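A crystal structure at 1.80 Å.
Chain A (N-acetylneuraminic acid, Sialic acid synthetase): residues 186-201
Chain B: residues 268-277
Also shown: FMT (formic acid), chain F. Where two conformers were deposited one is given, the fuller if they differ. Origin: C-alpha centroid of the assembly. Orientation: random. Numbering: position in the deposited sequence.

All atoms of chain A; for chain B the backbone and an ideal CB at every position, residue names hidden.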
# COMPACT_ATOMS: atom_id res chain seq x y z
N GLU A 186 7.99 -11.29 -7.96
CA GLU A 186 7.69 -10.34 -6.88
C GLU A 186 8.63 -9.14 -6.91
O GLU A 186 8.19 -7.99 -6.80
CB GLU A 186 7.80 -11.02 -5.52
CG GLU A 186 6.60 -11.81 -5.09
CD GLU A 186 6.75 -12.41 -3.70
OE1 GLU A 186 7.82 -12.23 -3.06
OE2 GLU A 186 5.80 -13.06 -3.24
N ILE A 187 9.94 -9.39 -7.03
CA ILE A 187 10.90 -8.30 -6.90
C ILE A 187 10.86 -7.35 -8.09
O ILE A 187 11.51 -6.30 -8.04
CB ILE A 187 12.34 -8.81 -6.72
CG1 ILE A 187 12.83 -9.51 -7.99
CG2 ILE A 187 12.44 -9.72 -5.50
CD1 ILE A 187 14.31 -9.84 -7.95
N ASP A 188 10.10 -7.67 -9.14
CA ASP A 188 9.98 -6.80 -10.30
C ASP A 188 8.73 -5.94 -10.29
O ASP A 188 8.55 -5.13 -11.19
CB ASP A 188 10.00 -7.64 -11.59
CG ASP A 188 11.38 -8.12 -11.96
OD1 ASP A 188 12.37 -7.46 -11.57
OD2 ASP A 188 11.47 -9.16 -12.65
N ALA A 189 7.87 -6.07 -9.27
CA ALA A 189 6.57 -5.41 -9.29
C ALA A 189 6.69 -3.89 -9.27
O ALA A 189 5.88 -3.19 -9.90
CB ALA A 189 5.72 -5.89 -8.12
N ASN A 190 7.67 -3.36 -8.54
CA ASN A 190 7.88 -1.92 -8.41
C ASN A 190 6.57 -1.19 -8.12
O ASN A 190 6.22 -0.19 -8.76
CB ASN A 190 8.55 -1.35 -9.66
CG ASN A 190 9.09 0.05 -9.45
OD1 ASN A 190 9.25 0.48 -8.32
ND2 ASN A 190 9.36 0.76 -10.54
N LEU A 191 5.81 -1.70 -7.14
CA LEU A 191 4.50 -1.13 -6.87
C LEU A 191 4.56 0.32 -6.41
O LEU A 191 3.57 1.04 -6.54
CB LEU A 191 3.73 -1.97 -5.84
CG LEU A 191 3.38 -3.40 -6.27
CD1 LEU A 191 2.39 -4.02 -5.27
CD2 LEU A 191 2.78 -3.45 -7.69
N SER A 192 5.70 0.79 -5.88
CA SER A 192 5.71 2.20 -5.49
C SER A 192 5.70 3.13 -6.69
O SER A 192 5.50 4.34 -6.51
CB SER A 192 6.90 2.50 -4.58
OG SER A 192 8.13 2.24 -5.21
N ALA A 193 5.87 2.61 -7.92
CA ALA A 193 5.68 3.45 -9.10
C ALA A 193 4.25 3.99 -9.17
O ALA A 193 4.01 5.04 -9.78
CB ALA A 193 6.00 2.67 -10.37
N ILE A 194 3.29 3.28 -8.57
CA ILE A 194 1.91 3.75 -8.54
C ILE A 194 1.83 5.11 -7.84
O ILE A 194 1.20 6.05 -8.34
CB ILE A 194 1.00 2.70 -7.88
CG1 ILE A 194 0.91 1.46 -8.79
CG2 ILE A 194 -0.40 3.31 -7.55
CD1 ILE A 194 0.38 0.22 -8.09
N GLN A 195 2.48 5.24 -6.68
CA GLN A 195 2.45 6.52 -5.98
C GLN A 195 3.25 7.58 -6.72
O GLN A 195 2.88 8.76 -6.70
CB GLN A 195 2.98 6.35 -4.55
CG GLN A 195 1.96 5.81 -3.60
CD GLN A 195 0.78 6.74 -3.42
OE1 GLN A 195 0.93 7.97 -3.49
NE2 GLN A 195 -0.39 6.17 -3.19
N THR A 196 4.36 7.18 -7.34
CA THR A 196 5.12 8.11 -8.18
C THR A 196 4.23 8.70 -9.27
O THR A 196 4.24 9.91 -9.52
CB THR A 196 6.32 7.39 -8.79
OG1 THR A 196 7.19 6.97 -7.74
CG2 THR A 196 7.08 8.31 -9.74
N LEU A 197 3.43 7.84 -9.91
CA LEU A 197 2.53 8.32 -10.95
C LEU A 197 1.39 9.15 -10.37
O LEU A 197 1.00 10.16 -10.96
CB LEU A 197 1.96 7.13 -11.74
CG LEU A 197 2.95 6.34 -12.60
CD1 LEU A 197 2.26 5.10 -13.12
CD2 LEU A 197 3.46 7.20 -13.76
N LYS A 198 0.85 8.75 -9.21
CA LYS A 198 -0.24 9.52 -8.60
C LYS A 198 0.23 10.90 -8.18
O LYS A 198 -0.56 11.85 -8.18
CB LYS A 198 -0.82 8.78 -7.39
CG LYS A 198 -1.69 7.59 -7.76
CD LYS A 198 -2.20 6.85 -6.52
CE LYS A 198 -3.56 7.37 -6.09
NZ LYS A 198 -4.28 6.40 -5.21
N SER A 199 1.50 11.03 -7.80
CA SER A 199 2.05 12.34 -7.47
C SER A 199 2.31 13.17 -8.72
O SER A 199 2.26 14.40 -8.66
CB SER A 199 3.33 12.19 -6.66
OG SER A 199 4.08 13.39 -6.70
N LYS A 200 2.58 12.52 -9.85
CA LYS A 200 2.96 13.23 -11.06
C LYS A 200 1.76 13.69 -11.87
O LYS A 200 1.82 14.75 -12.51
CB LYS A 200 3.84 12.33 -11.94
CG LYS A 200 4.45 13.01 -13.15
CD LYS A 200 5.52 12.14 -13.79
CE LYS A 200 6.30 12.91 -14.83
NZ LYS A 200 7.42 12.10 -15.39
N TYR A 201 0.66 12.94 -11.83
CA TYR A 201 -0.49 13.14 -12.69
C TYR A 201 -1.77 13.25 -11.87
O TYR A 201 -1.85 12.77 -10.74
CB TYR A 201 -0.62 11.98 -13.68
CG TYR A 201 0.55 11.87 -14.63
CD1 TYR A 201 0.78 12.85 -15.58
CD2 TYR A 201 1.42 10.78 -14.58
CE1 TYR A 201 1.84 12.76 -16.46
CE2 TYR A 201 2.48 10.68 -15.46
CZ TYR A 201 2.69 11.67 -16.40
OH TYR A 201 3.75 11.59 -17.27
N UNK B 268 11.81 0.48 -6.14
CA UNK B 268 12.47 1.78 -6.05
C UNK B 268 11.56 2.93 -6.44
O UNK B 268 11.90 4.08 -6.15
CB UNK B 268 13.72 1.79 -6.94
N UNK B 269 10.43 2.67 -7.08
CA UNK B 269 9.49 3.72 -7.39
C UNK B 269 9.87 4.59 -8.57
O UNK B 269 9.13 5.54 -8.87
CB UNK B 269 9.31 4.61 -6.16
N UNK B 270 10.98 4.31 -9.23
CA UNK B 270 11.37 5.06 -10.42
C UNK B 270 10.56 4.60 -11.62
O UNK B 270 10.20 3.42 -11.72
CB UNK B 270 12.87 4.90 -10.70
N UNK B 271 10.33 5.53 -12.55
CA UNK B 271 9.63 5.21 -13.80
C UNK B 271 10.66 4.79 -14.85
O UNK B 271 11.00 5.52 -15.79
CB UNK B 271 8.81 6.40 -14.29
N UNK B 272 11.18 3.58 -14.66
CA UNK B 272 12.10 3.01 -15.62
C UNK B 272 11.84 1.52 -15.63
O UNK B 272 11.51 0.94 -14.58
CB UNK B 272 13.56 3.33 -15.28
N UNK B 273 11.94 0.87 -16.79
CA UNK B 273 11.57 -0.54 -16.88
C UNK B 273 12.50 -1.45 -16.08
O UNK B 273 13.66 -1.12 -15.83
CB UNK B 273 11.56 -0.98 -18.35
N UNK B 274 11.96 -2.60 -15.67
CA UNK B 274 12.78 -3.62 -15.03
C UNK B 274 13.61 -4.37 -16.08
O UNK B 274 13.23 -4.47 -17.25
CB UNK B 274 11.90 -4.59 -14.24
N UNK B 275 14.76 -4.89 -15.64
CA UNK B 275 15.63 -5.65 -16.54
C UNK B 275 14.88 -6.79 -17.23
O UNK B 275 15.11 -7.08 -18.41
CB UNK B 275 16.83 -6.21 -15.77
N UNK B 276 13.96 -7.44 -16.51
CA UNK B 276 13.20 -8.55 -17.06
C UNK B 276 12.25 -8.13 -18.18
O UNK B 276 11.70 -9.01 -18.85
CB UNK B 276 12.41 -9.23 -15.94
N UNK B 277 12.01 -6.84 -18.38
CA UNK B 277 11.15 -6.38 -19.47
C UNK B 277 11.89 -6.30 -20.81
O UNK B 277 11.31 -5.85 -21.80
CB UNK B 277 10.57 -5.01 -19.12
C FMT F . 5.78 15.03 -9.40
O1 FMT F . 6.56 14.62 -10.26
O2 FMT F . 5.54 14.45 -8.34

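At position 268 the CA-to-CB bond points away from chain A, and the ideal CB lies 4.9 Å from Asn190(A) OD1. Many side chains would fit, although one that folds back could reach the Asn190(A) amide. The residue is His268(B): with chi1 at 47° (p) its ring returns, CE1 coming 3.4 Å from Asn190(A) ND2, while its ND1 accepts a hydrogen bond from the backbone N of position 270 (3.0 Å).

Position 269 is the most restrictive. Phi/psi of 77/2 favours glycine, and the ideal CB would sit 2.8 Å from Ser192(A) OG, a clash, and 3.5 Å from Thr196(A) OG1. Gly269(B) is found. Without a CB, its CA approaches Ser192(A) OG to 3.0 Å, and its backbone is held at both ends: Gly269(B) N donates to Asn190(A) OD1 (2.8 Å, 152°), and Thr196(A) OG1 donates to Gly269(B) O (2.7 Å).

At 270 the CA-to-CB bond points away and the ideal CB is 5.4 Å from Asn190(A) ND2, so chain A sets little restriction and most side chains would fit, long polar ones among them. Lys270(B) sends NZ to a salt bridge with OE2 of residue 272 (3.6 Å). Its contribution to the contact is backbone: Asn190(A) ND2 donates to Lys270(B) O (3.0 Å, 139°), so the one carboxamide reads both 269 and 270.

The CB of 271 points sideways, 5.2 Å from Thr196(A) CG2 and 5.4 Å from Leu197(A) CD2. That gap beside apolar atoms calls for a medium aliphatic chain: leucine, isoleucine or methionine. Leu271(B) fills it, with CD1 3.7 Å from Leu197(A) CD2, CD2 4.1 Å from Ala193(A) CB and CG 3.8 Å from Thr196(A) CG2.

Positions 272 and 273 point away, with no chain A atom within 5.5 Å of either ideal CB; chain A sets little restriction. Glu272(B) is the salt-bridge partner, and its O accepts from water 2 (3.0 Å), which Asn190(A) ND2 also contacts through a weak hydrogen bond (2.8 Å). At 273, phi of -66° is compatible with the deposited Pro273(B).

Position 274 points toward chain A, its CB 3.9 Å from Asp188(A) OD1. A flexible polar chain, perhaps a donor, would suit. Gln274(B) packs CG 3.4 Å from Asp188(A) O.

Position 275 faces nothing within 5.5 Å; Ala275(B) is one of many options.

At 276 CB points toward Asp188(A) OD2, 3.4 Å away, so a short donor such as serine or threonine is apt. Ser276(B), chi1 62° (p), donates from OG to Asp188(A) OD2 (2.8 Å).

At 277 the ideal CB has no chain A atom within 5.5 Å, so chain A sets no demand. The position is the N-cap right before a helix, where serine, threonine, aspartate or asparagine is common, though other polar chains also fit. Glu277(B) OE2 accepts from Gln274(B) N (2.8 Å), bracing the loop.

Chain B 268-277: HGKLEPQASE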
# COMPACT_ATOMS: atom_id res chain seq x y z
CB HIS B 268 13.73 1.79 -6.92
CG HIS B 268 13.54 1.25 -8.30
ND1 HIS B 268 12.66 1.81 -9.21
CD2 HIS B 268 14.14 0.22 -8.95
CE1 HIS B 268 12.71 1.13 -10.34
NE2 HIS B 268 13.60 0.16 -10.21
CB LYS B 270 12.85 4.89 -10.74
CG LYS B 270 13.83 5.02 -9.61
CD LYS B 270 15.12 4.33 -10.04
CE LYS B 270 16.38 5.00 -9.54
NZ LYS B 270 17.57 4.37 -10.17
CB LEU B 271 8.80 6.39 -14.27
CG LEU B 271 7.80 6.90 -13.24
CD1 LEU B 271 7.07 8.11 -13.81
CD2 LEU B 271 6.84 5.79 -12.82
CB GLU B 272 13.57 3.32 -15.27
CG GLU B 272 14.05 2.74 -13.96
CD GLU B 272 15.44 3.22 -13.59
OE1 GLU B 272 15.81 4.34 -14.00
OE2 GLU B 272 16.16 2.49 -12.88
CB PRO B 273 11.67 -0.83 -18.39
CG PRO B 273 12.66 0.18 -18.89
CD PRO B 273 12.39 1.42 -18.08
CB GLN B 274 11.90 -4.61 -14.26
CG GLN B 274 10.95 -3.96 -13.25
CD GLN B 274 11.67 -3.43 -12.03
OE1 GLN B 274 12.55 -4.08 -11.47
NE2 GLN B 274 11.30 -2.22 -11.60
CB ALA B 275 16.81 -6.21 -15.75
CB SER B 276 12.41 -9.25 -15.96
OG SER B 276 11.48 -8.35 -15.38
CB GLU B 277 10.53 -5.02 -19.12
CG GLU B 277 9.59 -5.06 -17.91
CD GLU B 277 8.91 -3.72 -17.60
OE1 GLU B 277 7.84 -3.43 -18.18
OE2 GLU B 277 9.45 -2.96 -16.76
O HOH W 1 8.76 -0.59 -13.41
O HOH W 2 8.95 1.78 -13.16
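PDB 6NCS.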